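Local coordinates for protein cysteine hydrolase (Pseudomonas syringae pv. phaseolicola 1448A, PDB 3IRV) that probably acts as a cysteine-dependent hydrolase of the isochorismatase family, on a substrate that remains unassigned, at residues I73-D77 / G78-G82; A189-V192 / Q193-S196. One frame throughout, in Å; residues are numbered along the deposited sequence. Where two conformers were deposited one is given.

Interaction 1. Residues I73-D77 / G78-G82; sequences IVRGD and GSDTG
Arg-75 and Asp-80 are joined by one carboxylate oxygen that takes two hydrogen bonds from the same arginine. Asp-80 OD2 receives the backbone N of Arg-75 at 2.8 Å on its syn lone pair. On its anti side it receives Arg-75 NH1, also at 2.8 Å, and this second bond is a salt bridge. The oxygen lies at the edge of the guanidinium, almost in its plane, yet the guanidinium and carboxylate planes stand 78° apart, so the guanidinium meets a single oxygen and the two groups are not coplanar. Two donors on a single oxygen should fix the rotation of the carboxylate.

A second carboxylate makes an Asx turn: Asp-77 OD1 accepts the backbone N of Ser-79 at 2.9 Å, and Ser-79 OG donates to the same oxygen at 2.7 Å. The amide arrives from well above the carboxylate plane (51° out of it), whereas the hydroxyl comes on the syn side. The aspartate reaches both because its CG sits between the backbone N and the carbonyl carbon (chi1 62°).

Water 1 links the two halves. It accepts from Gly-76 N at 2.8 Å and from Gly-78 N at 2.9 Å, and donates to Asp-80 OD1 at 2.7 Å, giving that carboxylate a partner at each oxygen.

Apolar packing is small: Val-74 CG1 meets Thr-81 CG2 at 3.7 Å, the two side chains crossing at about a right angle. Thr-81 OG1 is hydrogen-bonded to Arg-85 NE and Asp-92 OD1. Residues 78-81 form a type I beta turn, and the whole loop connects strand 66-72 to helix 83-87, with Gly-82 at its N-cap, while Val-74 and Thr-81 also pack against helix 91-94.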
loop_
_atom_site.group_PDB
_atom_site.type_symbol
_atom_site.label_atom_id
_atom_site.label_comp_id
_atom_site.label_asym_id
_atom_site.label_seq_id
_atom_site.Cartn_x
_atom_site.Cartn_y
_atom_site.Cartn_z
ATOM N N ILE A 73 2.615 16.902 6.830
ATOM C CA ILE A 73 3.247 17.969 7.608
ATOM C C ILE A 73 3.904 17.329 8.838
ATOM O O ILE A 73 3.270 16.490 9.529
ATOM C CB ILE A 73 2.207 18.997 8.082
ATOM C CG1 ILE A 73 1.584 19.754 6.896
ATOM C CG2 ILE A 73 2.878 20.037 9.018
ATOM C CD1 ILE A 73 0.619 20.852 7.313
ATOM N N VAL A 74 5.156 17.723 9.108
ATOM C CA VAL A 74 5.885 17.270 10.309
ATOM C C VAL A 74 6.308 18.486 11.141
ATOM O O VAL A 74 6.236 19.628 10.663
ATOM C CB VAL A 74 7.100 16.395 9.950
ATOM C CG1 VAL A 74 6.678 15.181 9.084
ATOM C CG2 VAL A 74 8.147 17.238 9.177
ATOM N N ARG A 75 6.758 18.257 12.380
ATOM C CA ARG A 75 7.023 19.372 13.287
ATOM C C ARG A 75 8.197 20.209 12.805
ATOM O O ARG A 75 8.161 21.444 12.934
ATOM C CB ARG A 75 7.291 18.848 14.693
ATOM C CG ARG A 75 6.004 18.471 15.442
ATOM C CD ARG A 75 6.253 17.387 16.504
ATOM N NE ARG A 75 5.003 17.041 17.197
ATOM C CZ ARG A 75 4.084 16.194 16.728
ATOM N NH1 ARG A 75 4.263 15.601 15.562
ATOM N NH2 ARG A 75 2.956 15.964 17.422
ATOM N N GLY A 76 9.200 19.543 12.228
ATOM C CA GLY A 76 10.410 20.219 11.791
ATOM C C GLY A 76 11.644 19.949 12.627
ATOM O O GLY A 76 12.781 20.235 12.170
ATOM N N ASP A 77 11.458 19.420 13.844
ATOM C CA ASP A 77 12.587 19.177 14.752
ATOM C C ASP A 77 13.101 17.740 14.708
ATOM O O ASP A 77 13.993 17.390 15.474
ATOM C CB ASP A 77 12.249 19.588 16.207
ATOM C CG ASP A 77 11.103 18.794 16.802
ATOM O OD1 ASP A 77 10.558 17.876 16.137
ATOM O OD2 ASP A 77 10.748 19.087 17.977
ATOM N N GLY A 78 12.512 16.905 13.849
ATOM C CA GLY A 78 12.910 15.496 13.772
ATOM C C GLY A 78 12.294 14.573 14.821
ATOM O O GLY A 78 12.528 13.348 14.785
ATOM N N SER A 79 11.493 15.130 15.742
ATOM C CA SER A 79 10.874 14.310 16.814
ATOM C C SER A 79 9.821 13.329 16.309
ATOM O O SER A 79 9.492 12.349 17.001
ATOM C CB SER A 79 10.269 15.174 17.916
ATOM O OG SER A 79 9.161 15.896 17.417
ATOM N N ASP A 80 9.336 13.557 15.086
ATOM C CA ASP A 80 8.208 12.796 14.539
ATOM C C ASP A 80 8.553 12.176 13.197
ATOM O O ASP A 80 7.654 11.796 12.433
ATOM C CB ASP A 80 6.956 13.675 14.416
ATOM C CG ASP A 80 7.208 14.964 13.642
ATOM O OD1 ASP A 80 8.330 15.157 13.076
ATOM O OD2 ASP A 80 6.266 15.782 13.571
ATOM N N THR A 81 9.863 12.093 12.907
ATOM C CA THR A 81 10.334 11.439 11.683
ATOM C C THR A 81 11.439 10.461 12.028
ATOM O O THR A 81 12.432 10.810 12.691
ATOM C CB THR A 81 10.854 12.436 10.632
ATOM O OG1 THR A 81 11.890 13.268 11.199
ATOM C CG2 THR A 81 9.712 13.296 10.101
ATOM N N GLY A 82 11.218 9.210 11.643
ATOM C CA GLY A 82 12.204 8.137 11.831
ATOM C C GLY A 82 12.473 7.561 10.455
ATOM O O GLY A 82 13.357 8.052 9.731
HETATM O O HOH W 1 10.165 16.896 12.109
#

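Interaction 2. Residues A189-V192 / Q193-S196; sequences AADV and QRIS
Asp-191 OD1 is gripped by Arg-194 and by water 2. Arg-194 was modelled in two conformers; in the one described, NH2 donates to Asp-191 OD1 at 3.0 Å with a nearly straight N-H...O angle of 170°, a salt bridge between residues three apart that is doubtful for the other conformer. The oxygen lies in the guanidinium plane, but NH2 approaches it from far above the carboxylate plane (78° out of it). Water 2 donates to Asp-191 OD1 at 2.7 Å and, in this conformer, accepts from Arg-194 NE at 3.2 Å, a second, water-mediated link.

The arginine chain bends at its third torsion (chi3 62°), which brings the guanidinium alongside the aspartate. Ile-195 CD1 then rests 3.7 Å above the guanidinium plane, over its centre, giving one face an aliphatic cover. Beneath the side chains the backbone repeats i-to-i+4 bonds: Gln-193 N to Ala-189 O, 2.8 Å; Arg-194 N to Ala-190 O, 3.0 Å; Ile-195 N to Asp-191 O, 3.0 Å; Ser-196 N to Val-192 O, 2.8 Å.

Val-192 turns to the loop holding Ala-176 and Tyr-179. Gln-193 OE1 hydrogen-bonds Thr-149 and, in the conformer described, Ser-196 OG hydrogen-bonds Glu-154, both on helix 149-162. Arg-194 and Ile-195 pack on Val-187 of the second subunit. The arrangement is the opening of an alpha-helix, with an i-to-i+3 salt bridge in at least one conformer of Arg-194, here in interface helix 189-204 of an isochorismatase-type alpha/beta fold.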
loop_
_atom_site.group_PDB
_atom_site.type_symbol
_atom_site.label_atom_id
_atom_site.label_comp_id
_atom_site.label_asym_id
_atom_site.label_seq_id
_atom_site.Cartn_x
_atom_site.Cartn_y
_atom_site.Cartn_z
ATOM N N ALA A 189 5.898 8.119 -15.001
ATOM C CA ALA A 189 4.605 8.376 -14.347
ATOM C C ALA A 189 3.467 7.626 -15.004
ATOM O O ALA A 189 2.600 7.078 -14.312
ATOM C CB ALA A 189 4.289 9.874 -14.277
ATOM N N ALA A 190 3.481 7.547 -16.341
ATOM C CA ALA A 190 2.411 6.819 -17.057
ATOM C C ALA A 190 2.378 5.339 -16.673
ATOM O O ALA A 190 1.308 4.757 -16.495
ATOM C CB ALA A 190 2.584 6.962 -18.561
ATOM N N ASP A 191 3.548 4.734 -16.517
ATOM C CA ASP A 191 3.599 3.328 -16.130
ATOM C C ASP A 191 3.137 3.133 -14.681
ATOM O O ASP A 191 2.378 2.206 -14.386
ATOM C CB ASP A 191 4.983 2.781 -16.359
ATOM C CG ASP A 191 5.216 2.421 -17.832
ATOM O OD1 ASP A 191 4.247 2.429 -18.622
ATOM O OD2 ASP A 191 6.347 2.115 -18.184
ATOM N N VAL A 192 3.594 4.017 -13.793
ATOM C CA VAL A 192 3.128 4.009 -12.401
ATOM C C VAL A 192 1.612 4.076 -12.363
ATOM O O VAL A 192 0.979 3.270 -11.679
ATOM C CB VAL A 192 3.731 5.176 -11.597
ATOM C CG1 VAL A 192 3.112 5.243 -10.201
ATOM C CG2 VAL A 192 5.239 4.978 -11.439
ATOM N N GLN A 193 1.054 5.040 -13.087
ATOM C CA GLN A 193 -0.388 5.259 -13.116
ATOM C C GLN A 193 -1.166 4.039 -13.632
ATOM O O GLN A 193 -2.153 3.636 -12.999
ATOM C CB GLN A 193 -0.707 6.499 -13.951
ATOM C CG GLN A 193 -2.186 6.954 -13.850
ATOM C CD GLN A 193 -2.471 7.820 -12.629
ATOM O OE1 GLN A 193 -1.607 8.017 -11.785
ATOM N NE2 GLN A 193 -3.728 8.304 -12.516
ATOM N N ARG A 194 -0.714 3.469 -14.761
ATOM C CA ARG A 194 -1.311 2.278 -15.369
ATOM C C ARG A 194 -1.344 1.130 -14.359
ATOM O O ARG A 194 -2.380 0.487 -14.148
ATOM C CB ARG A 194 -0.473 1.873 -16.599
ATOM C CG ARG A 194 -0.846 0.553 -17.247
ATOM C CD ARG A 194 -0.200 0.434 -18.628
ATOM N NE ARG A 194 1.258 0.456 -18.583
ATOM C CZ ARG A 194 2.035 -0.628 -18.516
ATOM N NH1 ARG A 194 1.507 -1.860 -18.504
ATOM N NH2 ARG A 194 3.355 -0.482 -18.493
ATOM N N ILE A 195 -0.204 0.871 -13.732
ATOM C CA ILE A 195 -0.116 -0.237 -12.783
ATOM C C ILE A 195 -0.954 0.029 -11.531
ATOM O O ILE A 195 -1.653 -0.864 -11.067
ATOM C CB ILE A 195 1.364 -0.566 -12.416
ATOM C CG1 ILE A 195 1.996 -1.502 -13.459
ATOM C CG2 ILE A 195 1.421 -1.418 -11.135
ATOM C CD1 ILE A 195 2.044 -1.031 -14.856
ATOM N N SER A 196 -0.920 1.257 -11.022
ATOM C CA SER A 196 -1.671 1.594 -9.814
ATOM C C SER A 196 -3.184 1.469 -10.021
ATOM O O SER A 196 -3.885 0.840 -9.217
ATOM C CB SER A 196 -1.341 3.015 -9.361
ATOM O OG SER A 196 -2.069 3.335 -8.193
HETATM O O HOH W 2 2.020 3.216 -19.913
#

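In the fold
Interaction 1 and interaction 2 occupy separate parts of one isochorismatase domain: their centres are 30 Å apart and their nearest atoms about 21 Å, with no contact between them. The 73-82 loop, whose centre is about 21 Å from that of the chain, follows strand 66-72 of the parallel sheet. Residues 189-196, centred about 15 Å from the chain centre, open helix 189-204, and the side bearing Asp-191, Arg-194 and Ile-195 faces the second subunit. Of the two, interaction 2 lies beside a ligand: Gln-193 NE2 hydrogen-bonds a glycerol, probably from the crystallisation liquor, with the Gln-193 side chain about 3 Å from it at the nearest atoms. Such a molecule may mark a pocket, but does not establish a substrate site.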